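Local coordinates for endo-arabinase (Bacteroides thetaiotaomicron, PDB 5C0P), which probably hydrolyses O-glycosidic bonds of arabinan, as a metal-binding member of glycoside hydrolase family 43, at residues Tyr180-Ala185 with Asn242-Trp247. Residues are numbered along the deposited sequence; the frame is centred on the assembly and turned at random.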
loop_
_atom_site.group_PDB
_atom_site.type_symbol
_atom_site.label_atom_id
_atom_site.label_comp_id
_atom_site.label_asym_id
_atom_site.label_seq_id
_atom_site.Cartn_x
_atom_site.Cartn_y
_atom_site.Cartn_z
ATOM N N TYR A 180 6.535 9.300 -13.232
ATOM C CA TYR A 180 7.812 8.794 -13.705
ATOM C C TYR A 180 7.860 7.276 -13.539
ATOM O O TYR A 180 7.660 6.764 -12.449
ATOM C CB TYR A 180 8.971 9.474 -12.956
ATOM C CG TYR A 180 10.294 9.292 -13.651
ATOM C CD1 TYR A 180 11.048 8.142 -13.455
ATOM C CD2 TYR A 180 10.773 10.251 -14.530
ATOM C CE1 TYR A 180 12.248 7.961 -14.105
ATOM C CE2 TYR A 180 11.977 10.079 -15.189
ATOM C CZ TYR A 180 12.706 8.929 -14.971
ATOM O OH TYR A 180 13.899 8.754 -15.623
ATOM N N LEU A 181 8.096 6.559 -14.635
ATOM C CA LEU A 181 8.155 5.099 -14.598
ATOM C C LEU A 181 9.420 4.626 -13.898
ATOM O O LEU A 181 10.528 4.922 -14.340
ATOM C CB LEU A 181 8.085 4.523 -16.019
ATOM C CG LEU A 181 8.246 3.000 -16.133
ATOM C CD1 LEU A 181 7.072 2.295 -15.510
ATOM C CD2 LEU A 181 8.363 2.596 -17.591
ATOM N N LEU A 182 9.235 3.896 -12.804
ATOM C CA LEU A 182 10.353 3.383 -12.009
ATOM C C LEU A 182 10.911 2.077 -12.568
ATOM O O LEU A 182 12.125 1.930 -12.742
ATOM C CB LEU A 182 9.909 3.184 -10.558
ATOM C CG LEU A 182 9.405 4.459 -9.874
ATOM C CD1 LEU A 182 9.209 4.217 -8.392
ATOM C CD2 LEU A 182 10.353 5.621 -10.087
ATOM N N PHE A 183 10.016 1.136 -12.844
ATOM C CA PHE A 183 10.399 -0.147 -13.431
ATOM C C PHE A 183 9.165 -0.917 -13.828
ATOM O O PHE A 183 8.049 -0.558 -13.435
ATOM C CB PHE A 183 11.267 -0.991 -12.477
ATOM C CG PHE A 183 10.632 -1.289 -11.142
ATOM C CD1 PHE A 183 9.766 -2.368 -10.981
ATOM C CD2 PHE A 183 10.947 -0.519 -10.037
ATOM C CE1 PHE A 183 9.206 -2.650 -9.743
ATOM C CE2 PHE A 183 10.400 -0.798 -8.794
ATOM C CZ PHE A 183 9.526 -1.862 -8.648
ATOM N N LYS A 184 9.380 -1.957 -14.625
ATOM C CA LYS A 184 8.344 -2.915 -14.959
ATOM C C LYS A 184 8.614 -4.193 -14.179
ATOM O O LYS A 184 9.762 -4.499 -13.865
ATOM C CB LYS A 184 8.351 -3.188 -16.458
ATOM C CG LYS A 184 8.152 -1.933 -17.292
ATOM C CD LYS A 184 8.153 -2.227 -18.780
ATOM C CE LYS A 184 7.700 -0.991 -19.553
ATOM N NZ LYS A 184 7.702 -1.223 -21.028
ATOM N N ALA A 185 7.559 -4.942 -13.881
ATOM C CA ALA A 185 7.680 -6.121 -13.025
ATOM C C ALA A 185 8.691 -7.146 -13.547
ATOM O O ALA A 185 9.380 -7.808 -12.756
ATOM C CB ALA A 185 6.320 -6.772 -12.807
ATOM N N ASN A 242 17.599 8.414 -4.634
ATOM C CA ASN A 242 16.632 9.070 -5.504
ATOM C C ASN A 242 15.369 8.216 -5.609
ATOM O O ASN A 242 15.446 7.029 -5.913
ATOM C CB ASN A 242 17.274 9.240 -6.887
ATOM C CG ASN A 242 16.521 10.200 -7.795
ATOM O OD1 ASN A 242 15.329 10.441 -7.629
ATOM N ND2 ASN A 242 17.220 10.728 -8.804
ATOM N N VAL A 243 14.199 8.810 -5.375
ATOM C CA VAL A 243 12.948 8.073 -5.537
ATOM C C VAL A 243 12.814 7.526 -6.959
ATOM O O VAL A 243 12.201 6.475 -7.179
ATOM C CB VAL A 243 11.737 8.965 -5.184
ATOM C CG1 VAL A 243 10.425 8.262 -5.495
ATOM C CG2 VAL A 243 11.769 9.328 -3.705
ATOM N N LEU A 244 13.409 8.228 -7.920
ATOM C CA LEU A 244 13.292 7.833 -9.321
ATOM C C LEU A 244 14.228 6.690 -9.717
ATOM O O LEU A 244 14.108 6.136 -10.816
ATOM C CB LEU A 244 13.504 9.045 -10.234
ATOM C CG LEU A 244 12.591 10.232 -9.946
ATOM C CD1 LEU A 244 12.792 11.328 -11.001
ATOM C CD2 LEU A 244 11.132 9.783 -9.899
ATOM N N GLY A 245 15.151 6.333 -8.832
ATOM C CA GLY A 245 16.049 5.215 -9.086
ATOM C C GLY A 245 17.487 5.634 -9.358
ATOM O O GLY A 245 17.915 6.707 -8.928
ATOM N N PRO A 246 18.260 4.787 -10.061
ATOM C CA PRO A 246 17.810 3.491 -10.588
ATOM C C PRO A 246 17.527 2.470 -9.489
ATOM O O PRO A 246 18.210 2.402 -8.459
ATOM C CB PRO A 246 18.992 3.035 -11.445
ATOM C CG PRO A 246 20.184 3.695 -10.823
ATOM C CD PRO A 246 19.681 5.043 -10.354
ATOM N N TRP A 247 16.471 1.698 -9.710
ATOM C CA TRP A 247 16.079 0.657 -8.782
ATOM C C TRP A 247 16.705 -0.677 -9.190
ATOM O O TRP A 247 16.593 -1.109 -10.340
ATOM C CB TRP A 247 14.556 0.567 -8.754
ATOM C CG TRP A 247 13.936 1.761 -8.109
ATOM C CD1 TRP A 247 13.421 2.867 -8.733
ATOM C CD2 TRP A 247 13.788 1.983 -6.708
ATOM N NE1 TRP A 247 12.960 3.763 -7.794
ATOM C CE2 TRP A 247 13.171 3.238 -6.542
ATOM C CE3 TRP A 247 14.122 1.240 -5.571
ATOM C CZ2 TRP A 247 12.864 3.761 -5.283
ATOM C CZ3 TRP A 247 13.823 1.763 -4.320
ATOM C CH2 TRP A 247 13.200 3.007 -4.187
HETATM O O HOH W 1 14.921 2.389 -12.104
#
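L182 lies alongside the indole of W247: its CB sits 4.0 Å from W247 CD1, while its CD2 methyl reaches past NE1 to V243 O at 3.5 Å. F183 meets the same indole, its edge turned toward the face of the five-membered ring in an offset edge-to-face pair, centroids 5.9 Å apart and planes at 64°. Nearer the start of strand 178-184, Y180 takes up L244 by a CH-pi contact, L244 CD1 standing over the centre of the Y180 ring, 11° off the normal. With CG anti to its backbone N (chi1 -164°), Y180 offers a ring face to L244, which crosses it at about a right angle.

A second shell fixes these groups. W247 NE1 donates to V243 O over 2.9 Å; the oxygen lies close to the indole plane, which probably restrains rotation of the ring. The type I turn N242-G245, closed by G245 N to N242 O, presents L244, and N242 OD1 accepts from L244 N in an Asx turn. M219 of strand 217-224 packs against L182, F183 and W247. An alanine in place of W247 would probably leave V243 O without its indole donor and open a gap beside L182 and F183.

The contact thus joins the sheet containing strand 178-184 to the loop between strands 231-238 and 248-249, two neighbouring blades of the five-bladed beta-propeller of family 43. Between the segments the two backbones are linked through a water that donates to L182 O and accepts from W247 N (both 2.9 Å), which implies that cohesion here rests mainly on apolar and aromatic contact.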